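Local coordinates for protein N-acetylneuraminate lyase (Fusobacterium nucleatum subsp. nucleatum ATCC 25586, PDB 5ZKA) that belongs to the dihydrodipicolinate synthetase family of enzymes, which are built on a TIM-barrel fold, at residues 138-143 against 169-174; 27-32 against 267-272. One frame throughout, in Å; residues are numbered along the deposited sequence.

In the fold
Both contacts lie on the outer parts of a TIM barrel, on opposite sides of the chain's centre, with about 34 Å between their centres. Contact 1 joins the end of barrel helix 129-143 to the turn entering strand 174-176, so it sits where strands begin; it is partly buried and mainly apolar across the interface. Contact 2 ties the loop that leaves strand 20-24, where strands end, to helix 264-274, far along the sequence. It is buried, yet it depends on a lysine ammonium. The two share no helix or strand. Along the chain, contact 1 lies within the long span of chain that contact 2 closes.

Contact 1. Residues 138-143 against 169-174; sequences TIVRET and FENEKI
Val140, on the last turns of helix 129-143, meets Lys173 and Ile174, where the chain comes into strand 174-176, and both of its methyls are used. CG2 turns to the isoleucine: Val140 CG2 is 4.1 Å from Ile174 CG1, the two side chains crossing at about a right angle. These two are the buried pair, with Met147 of strand 147-150 beside Val140, and an apolar isoleucine suits that side. CG1, anti to the backbone N (chi1 170°), is directed at the lysine. Here Val140 CG1 lies 3.6 Å from Lys173 CB, the closest approach of the contact, at the boundary with its more exposed side. A compact branched residue suits this place, since it serves two neighbours without a long chain.

Toward solvent the packing thins. The extended chain of Lys173 passes the valine, Lys173 CD standing 4.0 Å from Val140 CG1. A lysine suits this edge because its methylenes cover the valine while its ammonium reaches the carbonyl of Gly144, just past the C-terminal end of the helix. Asn171 meets the same methyl more loosely, its OD1 4.2 Å from Val140 CG1. That amide is held from both ends: the backbone N of Lys173 donates to Asn171 OD1 over 3.0 Å, making an Asx turn, while ND2 bonds the carboxylate of Glu137, about one turn before Val140 on helix 129-143. The Asx turn lies within a type I beta turn from Asn171 to Ile174.

In this beta/alpha barrel the contact packs a helix against the turn entering the next strand but one, 147-150 lying between. No hydrogen bond joins the two segments themselves. Their fit therefore rests on apolar contact, while Asn171 ND2 and Lys173 NZ reach Glu137 and Gly144, which flank the helical segment, and tie the turn to this helix.

Contact 2. Residues 27-32 against 267-272; sequences VPYNED and TIKEIL
The loop that follows the first barrel strand, 20-24, meets helix 264-274 through one long side chain, Lys269. Its ammonium donates to the carbonyl of Val27, with Lys269 NZ 2.9 Å from Val27 O. The donor comes in somewhat above the carbonyl plane, tilted 23° from it. The lysine chain runs extended beyond CG, which lets it span the gap between backbones whose nearest CA atoms, of Pro28 and Lys269, are 8.1 Å apart. NZ also comes to the edge of the Tyr29 ring, near its plane, at 4.0 Å from Tyr29 CD2, so it does not lie over the ring face. Tyrosine suits its place: one face of the flat ring is met near its rim by CG1 of Val27, and the hydroxyl reaches the carbonyl of Gly63.

Buried as it is, the Lys269 ammonium has further partners, a salt bridge to Glu64 and a hydrogen bond to Tyr281 O. The carbonyls of Val27 and Tyr281 accept hydrogen bonds from it, and the carboxylate would balance its charge. The arrangement links a beta-to-alpha loop at the C-terminal ends of the strands, the catalytic end of TIM barrels, to the helices that follow the barrel.

Contact 1. Residues 138-143 against 169-174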
loop_
_atom_site.group_PDB
_atom_site.type_symbol
_atom_site.label_atom_id
_atom_site.label_comp_id
_atom_site.label_asym_id
_atom_site.label_seq_id
_atom_site.Cartn_x
_atom_site.Cartn_y
_atom_site.Cartn_z
ATOM N N THR A 138 -21.440 22.565 -1.181
ATOM C CA THR A 138 -22.261 23.417 -0.330
ATOM C C THR A 138 -21.441 23.998 0.817
ATOM O O THR A 138 -21.548 25.190 1.126
ATOM C CB THR A 138 -23.461 22.627 0.205
ATOM O OG1 THR A 138 -24.324 22.251 -0.882
ATOM C CG2 THR A 138 -24.245 23.443 1.225
ATOM N N ILE A 139 -20.612 23.176 1.463
ATOM C CA ILE A 139 -19.789 23.711 2.542
ATOM C C ILE A 139 -18.865 24.797 2.012
ATOM O O ILE A 139 -18.688 25.846 2.644
ATOM C CB ILE A 139 -19.003 22.583 3.238
ATOM C CG1 ILE A 139 -19.968 21.521 3.780
ATOM C CG2 ILE A 139 -18.137 23.168 4.359
ATOM C CD1 ILE A 139 -19.284 20.218 4.232
ATOM N N VAL A 140 -18.255 24.563 0.847
ATOM C CA VAL A 140 -17.347 25.555 0.267
ATOM C C VAL A 140 -18.108 26.830 -0.070
ATOM O O VAL A 140 -17.718 27.937 0.328
ATOM C CB VAL A 140 -16.646 24.970 -0.972
ATOM C CG1 VAL A 140 -15.895 26.054 -1.728
ATOM C CG2 VAL A 140 -15.711 23.836 -0.563
ATOM N N ARG A 141 -19.225 26.684 -0.783
ATOM C CA ARG A 141 -20.042 27.832 -1.178
ATOM C C ARG A 141 -20.480 28.661 0.025
ATOM O O ARG A 141 -20.411 29.896 0.008
ATOM C CB ARG A 141 -21.254 27.331 -1.956
ATOM C CG ARG A 141 -22.177 28.405 -2.439
ATOM C CD ARG A 141 -23.217 27.819 -3.383
ATOM N NE ARG A 141 -24.164 26.941 -2.696
ATOM C CZ ARG A 141 -24.238 25.625 -2.888
ATOM N NH1 ARG A 141 -23.424 25.031 -3.748
ATOM N NH2 ARG A 141 -25.135 24.907 -2.227
ATOM N N GLU A 142 -20.949 27.998 1.080
ATOM C CA GLU A 142 -21.536 28.716 2.204
ATOM C C GLU A 142 -20.491 29.327 3.132
ATOM O O GLU A 142 -20.817 30.264 3.871
ATOM C CB GLU A 142 -22.454 27.779 2.990
ATOM C CG GLU A 142 -23.686 27.328 2.215
ATOM C CD GLU A 142 -24.705 28.454 2.030
ATOM O OE1 GLU A 142 -25.014 29.155 3.020
ATOM O OE2 GLU A 142 -25.196 28.637 0.894
ATOM N N THR A 143 -19.253 28.830 3.113
ATOM C CA THR A 143 -18.193 29.389 3.947
ATOM C C THR A 143 -17.222 30.284 3.187
ATOM O O THR A 143 -16.605 31.160 3.794
ATOM C CB THR A 143 -17.378 28.268 4.624
ATOM O OG1 THR A 143 -16.710 27.482 3.629
ATOM C CG2 THR A 143 -18.285 27.362 5.450
ATOM N N PHE A 169 -12.332 17.817 -7.592
ATOM C CA PHE A 169 -11.197 18.713 -7.782
ATOM C C PHE A 169 -11.408 19.747 -8.884
ATOM O O PHE A 169 -10.540 20.614 -9.041
ATOM C CB PHE A 169 -9.936 17.904 -8.075
ATOM C CG PHE A 169 -9.313 17.284 -6.855
ATOM C CD1 PHE A 169 -9.267 17.969 -5.647
ATOM C CD2 PHE A 169 -8.748 16.017 -6.925
ATOM C CE1 PHE A 169 -8.674 17.399 -4.532
ATOM C CE2 PHE A 169 -8.157 15.433 -5.816
ATOM C CZ PHE A 169 -8.117 16.118 -4.620
ATOM N N GLU A 170 -12.512 19.709 -9.643
ATOM C CA GLU A 170 -12.784 20.822 -10.554
ATOM C C GLU A 170 -13.104 22.107 -9.802
ATOM O O GLU A 170 -12.931 23.200 -10.357
ATOM C CB GLU A 170 -13.935 20.485 -11.511
ATOM C CG GLU A 170 -13.910 19.066 -12.023
ATOM C CD GLU A 170 -14.952 18.778 -13.085
ATOM O OE1 GLU A 170 -14.774 17.784 -13.823
ATOM O OE2 GLU A 170 -15.943 19.535 -13.185
ATOM N N ASN A 171 -13.564 21.997 -8.557
ATOM C CA ASN A 171 -13.772 23.161 -7.703
ATOM C C ASN A 171 -12.415 23.706 -7.250
ATOM O O ASN A 171 -11.649 23.007 -6.575
ATOM C CB ASN A 171 -14.640 22.764 -6.506
ATOM C CG ASN A 171 -15.156 23.964 -5.716
ATOM O OD1 ASN A 171 -14.433 24.932 -5.476
ATOM N ND2 ASN A 171 -16.410 23.880 -5.276
ATOM N N GLU A 172 -12.114 24.958 -7.614
ATOM C CA GLU A 172 -10.800 25.523 -7.313
ATOM C C GLU A 172 -10.544 25.679 -5.816
ATOM O O GLU A 172 -9.385 25.816 -5.410
ATOM C CB GLU A 172 -10.638 26.875 -8.010
ATOM C CG GLU A 172 -11.858 27.793 -7.874
ATOM C CD GLU A 172 -12.762 27.771 -9.100
ATOM O OE1 GLU A 172 -12.642 28.690 -9.940
ATOM O OE2 GLU A 172 -13.593 26.838 -9.222
ATOM N N LYS A 173 -11.585 25.671 -4.984
ATOM C CA LYS A 173 -11.402 25.793 -3.544
ATOM C C LYS A 173 -11.316 24.445 -2.836
ATOM O O LYS A 173 -11.072 24.416 -1.623
ATOM C CB LYS A 173 -12.533 26.630 -2.930
ATOM C CG LYS A 173 -12.367 28.132 -3.180
ATOM C CD LYS A 173 -13.272 28.957 -2.276
ATOM C CE LYS A 173 -13.089 30.436 -2.529
ATOM N NZ LYS A 173 -14.003 31.246 -1.678
ATOM N N ILE A 174 -11.514 23.339 -3.548
ATOM C CA ILE A 174 -11.275 22.015 -2.995
ATOM C C ILE A 174 -9.825 21.691 -3.334
ATOM O O ILE A 174 -9.517 21.259 -4.446
ATOM C CB ILE A 174 -12.255 20.977 -3.541
ATOM C CG1 ILE A 174 -13.684 21.326 -3.095
ATOM C CG2 ILE A 174 -11.889 19.593 -3.058
ATOM C CD1 ILE A 174 -14.773 20.421 -3.688
#

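Contact 2. Residues 27-32 against 267-272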
loop_
_atom_site.group_PDB
_atom_site.type_symbol
_atom_site.label_atom_id
_atom_site.label_comp_id
_atom_site.label_asym_id
_atom_site.label_seq_id
_atom_site.Cartn_x
_atom_site.Cartn_y
_atom_site.Cartn_z
ATOM N N VAL A 27 -7.883 15.485 22.259
ATOM C CA VAL A 27 -8.618 16.370 23.152
ATOM C C VAL A 27 -8.774 15.666 24.489
ATOM O O VAL A 27 -9.207 14.511 24.522
ATOM C CB VAL A 27 -9.996 16.761 22.591
ATOM C CG1 VAL A 27 -10.751 17.633 23.610
ATOM C CG2 VAL A 27 -9.820 17.495 21.275
ATOM N N PRO A 28 -8.413 16.305 25.610
ATOM C CA PRO A 28 -8.622 15.676 26.913
ATOM C C PRO A 28 -10.000 15.993 27.463
ATOM O O PRO A 28 -10.423 17.157 27.509
ATOM C CB PRO A 28 -7.504 16.275 27.777
ATOM C CG PRO A 28 -7.272 17.627 27.194
ATOM C CD PRO A 28 -7.603 17.531 25.708
ATOM N N TYR A 29 -10.706 14.951 27.878
ATOM C CA TYR A 29 -12.056 15.068 28.401
ATOM C C TYR A 29 -12.061 14.705 29.877
ATOM O O TYR A 29 -11.262 13.882 30.328
ATOM C CB TYR A 29 -13.029 14.163 27.626
ATOM C CG TYR A 29 -13.116 14.523 26.163
ATOM C CD1 TYR A 29 -13.922 15.579 25.732
ATOM C CD2 TYR A 29 -12.375 13.827 25.210
ATOM C CE1 TYR A 29 -13.991 15.931 24.381
ATOM C CE2 TYR A 29 -12.440 14.163 23.855
ATOM C CZ TYR A 29 -13.250 15.214 23.448
ATOM O OH TYR A 29 -13.303 15.547 22.114
ATOM N N ASN A 30 -12.952 15.347 30.631
ATOM C CA ASN A 30 -13.151 14.992 32.026
ATOM C C ASN A 30 -13.997 13.723 32.117
ATOM O O ASN A 30 -14.450 13.174 31.106
ATOM C CB ASN A 30 -13.801 16.152 32.779
ATOM C CG ASN A 30 -12.932 17.392 32.791
ATOM O OD1 ASN A 30 -11.747 17.318 33.113
ATOM N ND2 ASN A 30 -13.515 18.537 32.438
ATOM N N GLU A 31 -14.218 13.257 33.351
ATOM C CA GLU A 31 -14.998 12.037 33.555
ATOM C C GLU A 31 -16.388 12.154 32.938
ATOM O O GLU A 31 -16.883 11.203 32.319
ATOM C CB GLU A 31 -15.099 11.727 35.050
ATOM C CG GLU A 31 -13.849 11.094 35.644
ATOM C CD GLU A 31 -13.577 11.567 37.064
ATOM O OE1 GLU A 31 -12.389 11.731 37.426
ATOM O OE2 GLU A 31 -14.555 11.784 37.815
ATOM N N ASP A 32 -17.028 13.317 33.078
ATOM C CA ASP A 32 -18.377 13.517 32.560
ATOM C C ASP A 32 -18.398 13.857 31.070
ATOM O O ASP A 32 -19.457 14.237 30.553
ATOM C CB ASP A 32 -19.092 14.606 33.368
ATOM C CG ASP A 32 -18.523 16.005 33.124
ATOM O OD1 ASP A 32 -17.373 16.124 32.658
ATOM O OD2 ASP A 32 -19.233 16.993 33.412
ATOM N N THR A 267 -3.563 4.780 24.664
ATOM C CA THR A 267 -2.109 4.684 24.817
ATOM C C THR A 267 -1.427 5.996 24.463
ATOM O O THR A 267 -0.490 6.415 25.153
ATOM C CB THR A 267 -1.570 3.534 23.959
ATOM O OG1 THR A 267 -2.104 2.304 24.464
ATOM C CG2 THR A 267 -0.033 3.457 24.020
ATOM N N ILE A 268 -1.894 6.676 23.410
ATOM C CA ILE A 268 -1.356 8.001 23.104
ATOM C C ILE A 268 -1.585 8.945 24.280
ATOM O O ILE A 268 -0.674 9.671 24.706
ATOM C CB ILE A 268 -1.964 8.551 21.798
ATOM C CG1 ILE A 268 -1.555 7.658 20.613
ATOM C CG2 ILE A 268 -1.534 10.018 21.580
ATOM C CD1 ILE A 268 -2.248 7.979 19.306
ATOM N N LYS A 269 -2.799 8.928 24.845
ATOM C CA LYS A 269 -3.071 9.794 25.993
ATOM C C LYS A 269 -2.225 9.399 27.197
ATOM O O LYS A 269 -1.749 10.272 27.940
ATOM C CB LYS A 269 -4.559 9.764 26.337
ATOM C CG LYS A 269 -5.407 10.461 25.295
ATOM C CD LYS A 269 -6.783 10.813 25.825
ATOM C CE LYS A 269 -7.597 11.557 24.769
ATOM N NZ LYS A 269 -9.026 11.717 25.160
ATOM N N GLU A 270 -2.007 8.093 27.403
ATOM C CA GLU A 270 -1.183 7.669 28.534
ATOM C C GLU A 270 0.271 8.094 28.354
ATOM O O GLU A 270 0.922 8.511 29.317
ATOM C CB GLU A 270 -1.280 6.155 28.729
ATOM C CG GLU A 270 -0.524 5.622 29.955
ATOM C CD GLU A 270 -1.106 6.092 31.291
ATOM O OE1 GLU A 270 -2.229 6.649 31.318
ATOM O OE2 GLU A 270 -0.434 5.889 32.322
ATOM N N ILE A 271 0.802 7.995 27.133
ATOM C CA ILE A 271 2.180 8.414 26.893
ATOM C C ILE A 271 2.319 9.924 27.051
ATOM O O ILE A 271 3.332 10.420 27.558
ATOM C CB ILE A 271 2.636 7.934 25.502
ATOM C CG1 ILE A 271 2.739 6.407 25.503
ATOM C CG2 ILE A 271 3.981 8.561 25.129
ATOM C CD1 ILE A 271 3.131 5.788 24.169
ATOM N N LEU A 272 1.309 10.683 26.610
ATOM C CA LEU A 272 1.334 12.120 26.849
ATOM C C LEU A 272 1.422 12.407 28.340
ATOM O O LEU A 272 2.172 13.292 28.761
ATOM C CB LEU A 272 0.100 12.778 26.225
ATOM C CG LEU A 272 0.163 13.007 24.704
ATOM C CD1 LEU A 272 -1.210 13.347 24.108
ATOM C CD2 LEU A 272 1.165 14.108 24.371
#